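Local coordinates for protein glycoside Hydrolase (Bacteroides uniformis, PDB 5TA0) that probably hydrolyses agarose and its oligosaccharides in a gut bacterium, and binds neoagarooctaose in its barrel domain, at residues A[136-141]-A[178-183]; A[447-452]-A[457-462]; A[501-504]-A[508-511]. All coordinates share one frame; numbering follows the deposited sequence.

Contact 1: residues A[136-141]-A[178-183]. With GAL (beta-D-galactopyranose), chain C; AAL (3,6-anhydro-alpha-L-galactopyranose), chain B.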
# COMPACT_ATOMS: atom_id res chain seq x y z
N LEU A 136 1.97 15.15 4.74
CA LEU A 136 1.30 15.23 3.45
C LEU A 136 2.04 14.57 2.32
O LEU A 136 3.24 14.82 2.11
CB LEU A 136 1.01 16.69 3.08
CG LEU A 136 0.21 16.95 1.81
CD1 LEU A 136 -1.21 16.45 2.00
CD2 LEU A 136 0.25 18.43 1.44
N ILE A 137 1.29 13.77 1.55
CA ILE A 137 1.69 13.35 0.21
C ILE A 137 1.07 14.33 -0.77
O ILE A 137 -0.14 14.43 -0.89
CB ILE A 137 1.20 11.92 -0.13
CG1 ILE A 137 1.62 10.92 0.96
CG2 ILE A 137 1.70 11.50 -1.51
CD1 ILE A 137 0.96 9.57 0.83
N LEU A 138 1.92 15.06 -1.48
CA LEU A 138 1.50 15.95 -2.56
C LEU A 138 1.68 15.24 -3.90
O LEU A 138 2.63 14.50 -4.10
CB LEU A 138 2.34 17.24 -2.49
CG LEU A 138 1.96 18.36 -3.46
CD1 LEU A 138 0.51 18.81 -3.30
CD2 LEU A 138 2.88 19.57 -3.27
N CYS A 139 0.73 15.45 -4.82
CA CYS A 139 0.80 14.88 -6.16
C CYS A 139 0.01 15.74 -7.11
O CYS A 139 -0.97 16.39 -6.70
CB CYS A 139 0.23 13.46 -6.13
SG CYS A 139 0.40 12.49 -7.66
N ASN A 140 0.42 15.74 -8.38
CA ASN A 140 -0.37 16.35 -9.45
C ASN A 140 -1.29 15.31 -10.08
O ASN A 140 -0.84 14.22 -10.47
CB ASN A 140 0.54 16.89 -10.55
CG ASN A 140 1.37 18.05 -10.08
OD1 ASN A 140 0.86 19.17 -9.95
ND2 ASN A 140 2.63 17.78 -9.75
N GLN A 141 -2.56 15.68 -10.28
CA GLN A 141 -3.39 14.93 -11.23
C GLN A 141 -2.79 15.05 -12.64
O GLN A 141 -1.99 15.94 -12.93
CB GLN A 141 -4.81 15.46 -11.22
CG GLN A 141 -5.54 15.18 -9.92
CD GLN A 141 -6.91 15.79 -9.88
OE1 GLN A 141 -7.67 15.76 -10.88
NE2 GLN A 141 -7.24 16.40 -8.75
N ARG A 178 8.08 25.79 -7.73
CA ARG A 178 7.67 27.12 -7.25
C ARG A 178 6.44 27.02 -6.37
O ARG A 178 6.34 27.67 -5.35
CB ARG A 178 7.42 28.09 -8.39
CG ARG A 178 8.67 28.56 -9.12
CD ARG A 178 8.26 29.58 -10.16
NE ARG A 178 9.42 30.15 -10.83
CZ ARG A 178 10.23 31.06 -10.30
NH1 ARG A 178 9.97 31.57 -9.12
NH2 ARG A 178 11.31 31.44 -10.98
N TYR A 179 5.49 26.18 -6.75
CA TYR A 179 4.29 26.00 -5.94
C TYR A 179 4.66 25.61 -4.51
O TYR A 179 4.15 26.18 -3.53
CB TYR A 179 3.38 24.91 -6.56
CG TYR A 179 2.14 24.64 -5.75
CD1 TYR A 179 2.14 23.70 -4.73
CD2 TYR A 179 0.99 25.38 -5.98
CE1 TYR A 179 1.02 23.50 -3.94
CE2 TYR A 179 -0.16 25.16 -5.23
CZ TYR A 179 -0.14 24.24 -4.21
OH TYR A 179 -1.25 24.02 -3.43
N ILE A 180 5.50 24.60 -4.39
CA ILE A 180 5.91 24.08 -3.08
C ILE A 180 6.59 25.19 -2.28
O ILE A 180 6.25 25.44 -1.11
CB ILE A 180 6.81 22.83 -3.21
CG1 ILE A 180 6.06 21.66 -3.85
CG2 ILE A 180 7.38 22.41 -1.86
CD1 ILE A 180 6.98 20.65 -4.50
N LYS A 181 7.51 25.91 -2.93
CA LYS A 181 8.27 26.97 -2.25
C LYS A 181 7.38 28.12 -1.80
O LYS A 181 7.60 28.68 -0.71
CB LYS A 181 9.32 27.47 -3.22
CG LYS A 181 10.19 28.59 -2.65
CD LYS A 181 11.29 28.94 -3.66
CE LYS A 181 12.17 30.12 -3.20
NZ LYS A 181 11.46 31.44 -3.24
N GLU A 182 6.40 28.50 -2.62
CA GLU A 182 5.56 29.68 -2.38
C GLU A 182 4.43 29.41 -1.39
O GLU A 182 4.12 30.24 -0.53
CB GLU A 182 4.97 30.22 -3.69
CG GLU A 182 5.97 30.72 -4.74
CD GLU A 182 6.64 32.03 -4.44
OE1 GLU A 182 6.43 32.62 -3.36
OE2 GLU A 182 7.40 32.46 -5.34
N TYR A 183 3.80 28.25 -1.49
CA TYR A 183 2.63 27.99 -0.66
C TYR A 183 2.98 27.53 0.77
O TYR A 183 2.39 28.03 1.73
CB TYR A 183 1.73 26.93 -1.34
CG TYR A 183 0.61 26.50 -0.41
CD1 TYR A 183 -0.32 27.43 0.06
CD2 TYR A 183 0.53 25.20 0.08
CE1 TYR A 183 -1.30 27.07 0.96
CE2 TYR A 183 -0.46 24.82 0.98
CZ TYR A 183 -1.38 25.77 1.42
OH TYR A 183 -2.35 25.47 2.35
C1 GAL C . -9.65 15.13 -6.38
C2 GAL C . -9.48 16.47 -5.65
C3 GAL C . -10.61 17.45 -5.98
C4 GAL C . -10.82 17.53 -7.49
C5 GAL C . -11.02 16.13 -8.05
C6 GAL C . -11.25 16.11 -9.56
O2 GAL C . -9.45 16.19 -4.25
O3 GAL C . -10.35 18.74 -5.39
O4 GAL C . -9.64 18.09 -8.11
O5 GAL C . -9.87 15.32 -7.77
O6 GAL C . -11.40 14.75 -10.02
C1 AAL B . -7.88 10.36 -7.40
C2 AAL B . -6.87 11.44 -7.80
C3 AAL B . -6.96 12.67 -6.92
C4 AAL B . -8.40 13.14 -6.86
C5 AAL B . -8.99 12.05 -6.02
C6 AAL B . -7.95 11.90 -4.95
O2 AAL B . -7.09 11.88 -9.15
O3 AAL B . -6.71 12.27 -5.57
O4 AAL B . -8.46 14.39 -6.13
O5 AAL B . -9.07 10.83 -6.75
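Leu-138 on strand 134-140 and Ile-180 on helix 170-183 mark the nearest backbone approach, with CA atoms 9.3 Å apart and no hydrogen bond bridging the gap. Strand, helix and the next strand, 197-199, form a beta-alpha-beta crossover of the parallel barrel: Leu-138 makes backbone bonds with Phe-197 and Glu-199, its parallel neighbours. The contact rests on one methyl. Leu-138 CD2 lies 3.8 Å from Ile-180 CG1, the two side chains lying alongside each other and pointing opposite ways, and 4.4 Å from Tyr-179 CE1, approaching that ring obliquely. It reaches the helix because CG stands anti to the backbone N (chi1 -175°). Only 93 Å² is buried between the segments; Met-87 and Ile-88 of helix 86-94 and Cys-114 of helix 107-123 also pack on Tyr-179. Gln-141 turns to the bound glycan, and its amide is held at both ends: OE1 bonds Lys-89 NZ, while NE2 bonds Thr-85 OG1 and the sugar. With an alanine in place of Gln-141, the galactose O4 would probably lose this donor and Lys-89 its amide acceptor. The bond from Gln-141 NE2 to galactose O4 measures 3.0 Å and is nearly straight, at 164°.

Contact 2: residues A[447-452]-A[457-462]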
# COMPACT_ATOMS: atom_id res chain seq x y z
N PHE A 447 -3.17 -8.90 18.91
CA PHE A 447 -2.95 -10.07 18.07
C PHE A 447 -3.92 -9.97 16.90
O PHE A 447 -5.15 -10.01 17.10
CB PHE A 447 -3.20 -11.31 18.93
CG PHE A 447 -2.85 -12.63 18.30
CD1 PHE A 447 -2.01 -12.78 17.20
CD2 PHE A 447 -3.35 -13.79 18.90
CE1 PHE A 447 -1.70 -14.04 16.71
CE2 PHE A 447 -3.02 -15.04 18.43
CZ PHE A 447 -2.20 -15.16 17.35
N ILE A 448 -3.39 -9.75 15.70
CA ILE A 448 -4.23 -9.49 14.51
C ILE A 448 -4.17 -10.68 13.60
O ILE A 448 -3.09 -11.17 13.28
CB ILE A 448 -3.78 -8.23 13.74
CG1 ILE A 448 -3.62 -7.02 14.66
CG2 ILE A 448 -4.75 -7.91 12.62
CD1 ILE A 448 -2.20 -6.65 14.99
N ILE A 449 -5.34 -11.16 13.16
CA ILE A 449 -5.43 -12.33 12.30
C ILE A 449 -6.39 -12.01 11.16
O ILE A 449 -7.46 -11.49 11.41
CB ILE A 449 -5.88 -13.61 13.07
CG1 ILE A 449 -5.11 -13.73 14.40
CG2 ILE A 449 -5.74 -14.84 12.19
CD1 ILE A 449 -5.58 -14.87 15.29
N ASN A 450 -5.96 -12.34 9.95
CA ASN A 450 -6.73 -12.03 8.73
C ASN A 450 -6.86 -13.27 7.86
O ASN A 450 -5.94 -14.03 7.68
CB ASN A 450 -6.01 -10.91 7.97
CG ASN A 450 -6.67 -10.58 6.64
OD1 ASN A 450 -6.24 -11.01 5.59
ND2 ASN A 450 -7.75 -9.82 6.71
N ASN A 451 -8.06 -13.42 7.28
CA ASN A 451 -8.39 -14.57 6.46
C ASN A 451 -8.42 -14.18 4.98
O ASN A 451 -9.20 -13.33 4.60
CB ASN A 451 -9.77 -15.07 6.92
CG ASN A 451 -10.17 -16.39 6.29
OD1 ASN A 451 -9.37 -17.07 5.62
ND2 ASN A 451 -11.45 -16.76 6.50
N LEU A 452 -7.58 -14.83 4.18
CA LEU A 452 -7.59 -14.75 2.72
C LEU A 452 -8.49 -15.80 2.07
O LEU A 452 -8.76 -15.72 0.87
CB LEU A 452 -6.18 -14.89 2.16
CG LEU A 452 -5.22 -13.74 2.48
CD1 LEU A 452 -3.80 -14.18 2.18
CD2 LEU A 452 -5.57 -12.46 1.70
N VAL A 457 -12.70 -20.08 8.91
CA VAL A 457 -11.57 -20.90 9.29
C VAL A 457 -11.56 -20.98 10.82
O VAL A 457 -11.57 -19.96 11.53
CB VAL A 457 -10.24 -20.34 8.74
CG1 VAL A 457 -9.06 -21.18 9.19
CG2 VAL A 457 -10.28 -20.28 7.22
N ASP A 458 -11.57 -22.21 11.33
CA ASP A 458 -11.49 -22.46 12.76
C ASP A 458 -10.03 -22.39 13.20
O ASP A 458 -9.17 -23.09 12.65
CB ASP A 458 -12.06 -23.85 13.08
CG ASP A 458 -13.54 -23.97 12.81
OD1 ASP A 458 -14.30 -22.97 12.92
OD2 ASP A 458 -13.97 -25.10 12.51
N LEU A 459 -9.77 -21.54 14.19
CA LEU A 459 -8.43 -21.31 14.68
C LEU A 459 -8.25 -21.87 16.08
O LEU A 459 -9.16 -21.74 16.92
CB LEU A 459 -8.13 -19.81 14.75
CG LEU A 459 -8.42 -18.97 13.52
CD1 LEU A 459 -8.15 -17.50 13.80
CD2 LEU A 459 -7.63 -19.45 12.32
N ASN A 460 -7.10 -22.49 16.32
CA ASN A 460 -6.68 -22.88 17.65
C ASN A 460 -5.54 -21.95 18.05
O ASN A 460 -4.50 -21.93 17.39
CB ASN A 460 -6.22 -24.35 17.67
CG ASN A 460 -7.36 -25.33 17.40
OD1 ASN A 460 -8.51 -25.09 17.79
ND2 ASN A 460 -7.03 -26.43 16.75
N LEU A 461 -5.75 -21.17 19.10
CA LEU A 461 -4.83 -20.10 19.54
C LEU A 461 -3.94 -20.55 20.68
O LEU A 461 -4.43 -21.10 21.68
CB LEU A 461 -5.60 -18.86 20.01
CG LEU A 461 -6.49 -18.14 18.98
CD1 LEU A 461 -7.77 -18.89 18.66
CD2 LEU A 461 -6.83 -16.75 19.47
N SER A 462 -2.63 -20.30 20.55
CA SER A 462 -1.66 -20.51 21.64
C SER A 462 -0.91 -19.22 21.91
O SER A 462 -0.44 -18.58 20.99
CB SER A 462 -0.67 -21.61 21.27
OG SER A 462 -1.34 -22.85 21.09
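Two consecutive strands, 447-451 and 457-462, face each other across the core of a beta sandwich, meeting through their side chains and sharing no hydrogen bond. Their axes stay 9.9 Å apart at closest and run antiparallel, at 153°, a separation too wide for sheet neighbours; instead, Phe-447 and Ile-449 make backbone bonds with Ile-511 and Cys-509. The layers converge toward the connecting loop: the CA atoms of Phe-447 and Leu-461 are 10.3 Å apart, those of Asn-451 and Val-457 only 7.6 Å. In the middle, Ile-449 and Leu-459 meet tip to tip. Leu-459 CD1 sits 3.9 Å from Ile-449 CG2 and 4.0 Å from Ile-449 CD1, wedged against both branches. That same Ile-449 CD1 lies 3.9 Å above one face of the Phe-447 ring, offset toward its rim, while Leu-461 CD2 approaches Phe-447 CE2 obliquely at 4.3 Å. Val-27 of strand 25-30 touches both Phe-447 and Ile-449. At the loop end, Val-457 CG2 packs against the amide of Asn-451, 3.7 Å from OD1. CG of Asn-451 is anti to its own N (chi1 -171°), which carries the amide across to the valine. Its polar atoms are satisfied by the loops: OD1 accepts the N-H of Asp-453, closing an Asx turn, and ND2 bonds the carbonyls of Lys-455 and Glu-504, which fixes the rotation of the amide. Apolar side chains meeting between two layers that share no hydrogen bonds across the gap are the arrangement of a beta sandwich.

Contact 3: residues A[501-504]-A[508-511]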
# COMPACT_ATOMS: atom_id res chain seq x y z
N PHE A 501 -11.29 -19.91 18.08
CA PHE A 501 -12.02 -18.81 17.47
C PHE A 501 -12.25 -19.13 16.00
O PHE A 501 -11.34 -19.58 15.32
CB PHE A 501 -11.22 -17.52 17.62
CG PHE A 501 -11.91 -16.32 17.04
CD1 PHE A 501 -11.54 -15.82 15.79
CD2 PHE A 501 -12.90 -15.67 17.75
CE1 PHE A 501 -12.18 -14.71 15.26
CE2 PHE A 501 -13.53 -14.55 17.22
CZ PHE A 501 -13.17 -14.09 15.97
N THR A 502 -13.47 -18.92 15.52
CA THR A 502 -13.80 -19.09 14.11
C THR A 502 -13.74 -17.72 13.44
O THR A 502 -14.56 -16.85 13.72
CB THR A 502 -15.19 -19.71 13.93
OG1 THR A 502 -15.17 -21.01 14.53
CG2 THR A 502 -15.55 -19.85 12.46
N LEU A 503 -12.76 -17.56 12.56
CA LEU A 503 -12.61 -16.32 11.80
C LEU A 503 -13.44 -16.44 10.53
O LEU A 503 -13.31 -17.40 9.78
CB LEU A 503 -11.13 -16.12 11.48
CG LEU A 503 -10.76 -14.80 10.80
CD1 LEU A 503 -11.16 -13.55 11.54
CD2 LEU A 503 -9.25 -14.82 10.59
N GLU A 504 -14.32 -15.48 10.32
CA GLU A 504 -15.26 -15.52 9.20
C GLU A 504 -14.60 -15.33 7.85
O GLU A 504 -13.41 -15.03 7.75
CB GLU A 504 -16.39 -14.51 9.40
CG GLU A 504 -17.51 -15.03 10.31
CD GLU A 504 -18.22 -16.24 9.72
OE1 GLU A 504 -18.62 -17.12 10.50
OE2 GLU A 504 -18.33 -16.33 8.49
N THR A 508 -11.33 -10.22 9.57
CA THR A 508 -10.18 -9.88 10.42
C THR A 508 -10.62 -9.88 11.85
O THR A 508 -11.75 -9.41 12.17
CB THR A 508 -9.64 -8.48 10.04
OG1 THR A 508 -9.38 -8.42 8.64
CG2 THR A 508 -8.34 -8.15 10.77
N CYS A 509 -9.76 -10.36 12.76
CA CYS A 509 -9.95 -10.09 14.16
C CYS A 509 -8.72 -9.40 14.75
O CYS A 509 -7.59 -9.63 14.30
CB CYS A 509 -10.27 -11.35 14.97
SG CYS A 509 -9.04 -12.67 14.92
N VAL A 510 -8.97 -8.55 15.73
CA VAL A 510 -7.93 -7.94 16.57
C VAL A 510 -8.27 -8.37 18.00
O VAL A 510 -9.34 -7.99 18.52
CB VAL A 510 -7.86 -6.41 16.44
CG1 VAL A 510 -6.90 -5.81 17.48
CG2 VAL A 510 -7.44 -6.01 15.03
N ILE A 511 -7.38 -9.17 18.58
CA ILE A 511 -7.57 -9.70 19.94
C ILE A 511 -6.65 -8.90 20.85
O ILE A 511 -5.45 -8.81 20.61
CB ILE A 511 -7.24 -11.19 19.99
CG1 ILE A 511 -8.10 -11.98 18.99
CG2 ILE A 511 -7.43 -11.74 21.41
CD1 ILE A 511 -7.53 -13.29 18.56
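From strand 500-503, Phe-501 and Leu-503 close on Cys-509 of strand 508-514, and this is where the contact is tight. Leu-503 CD1 rests against the peptide joining Thr-508 to Cys-509, 3.7 Å from Thr-508 C and equally far from Cys-509 N, and it touches Cys-509 SG at 4.1 Å. The sulfur also meets the Phe-501 ring, 3.8 Å from CE1 and 4.6 Å from the ring centroid. At 46° off the ring normal, this sulfur-aromatic contact is oblique. A chi1 of 59° sets SG between the backbone N and the carbonyl carbon of Cys-509, which brings the sulfur to both the ring and the leucine methyl. The strands belong to opposed layers of the beta sandwich: their axes pass 8.4 Å apart at 143°, no hydrogen bond spans them, and Phe-501 and Cys-509 make backbone bonds with Leu-459 and Ile-449 respectively. His-477 meets the Phe-501 ring edge-to-face. Thr-508 shares in the tight part through its backbone alone; its CB points away, and its OG1 bonds Asn-450 ND2. Packing is looser at Ile-511, whose side chain comes no nearer than 5.5 Å to the facing strand. On the partly exposed side, the end of Glu-504 leads off from that strand.

In the fold
Contacts 2 and 3 are parts of one sandwich core, their centres about 6 Å apart. Strands 444-451 and 508-514 are neighbours on one side of it, 457-464 and 500-503 on the other, so each contact joins the same two layers. Direct links confirm this: Leu-459 N lies 2.7 Å from Phe-501 O, a probable hydrogen bond, and Leu-461 CD2 packs 3.6 Å from Ile-511 CD1. Contact 1 stands apart in the barrel, across the chain's centre, with centres about 43 Å from contact 2 and 41 Å from contact 3; nearest atoms are about 22 Å away in both cases. Of the three, contact 1 alone includes a residue of the glycan pocket, Gln-141.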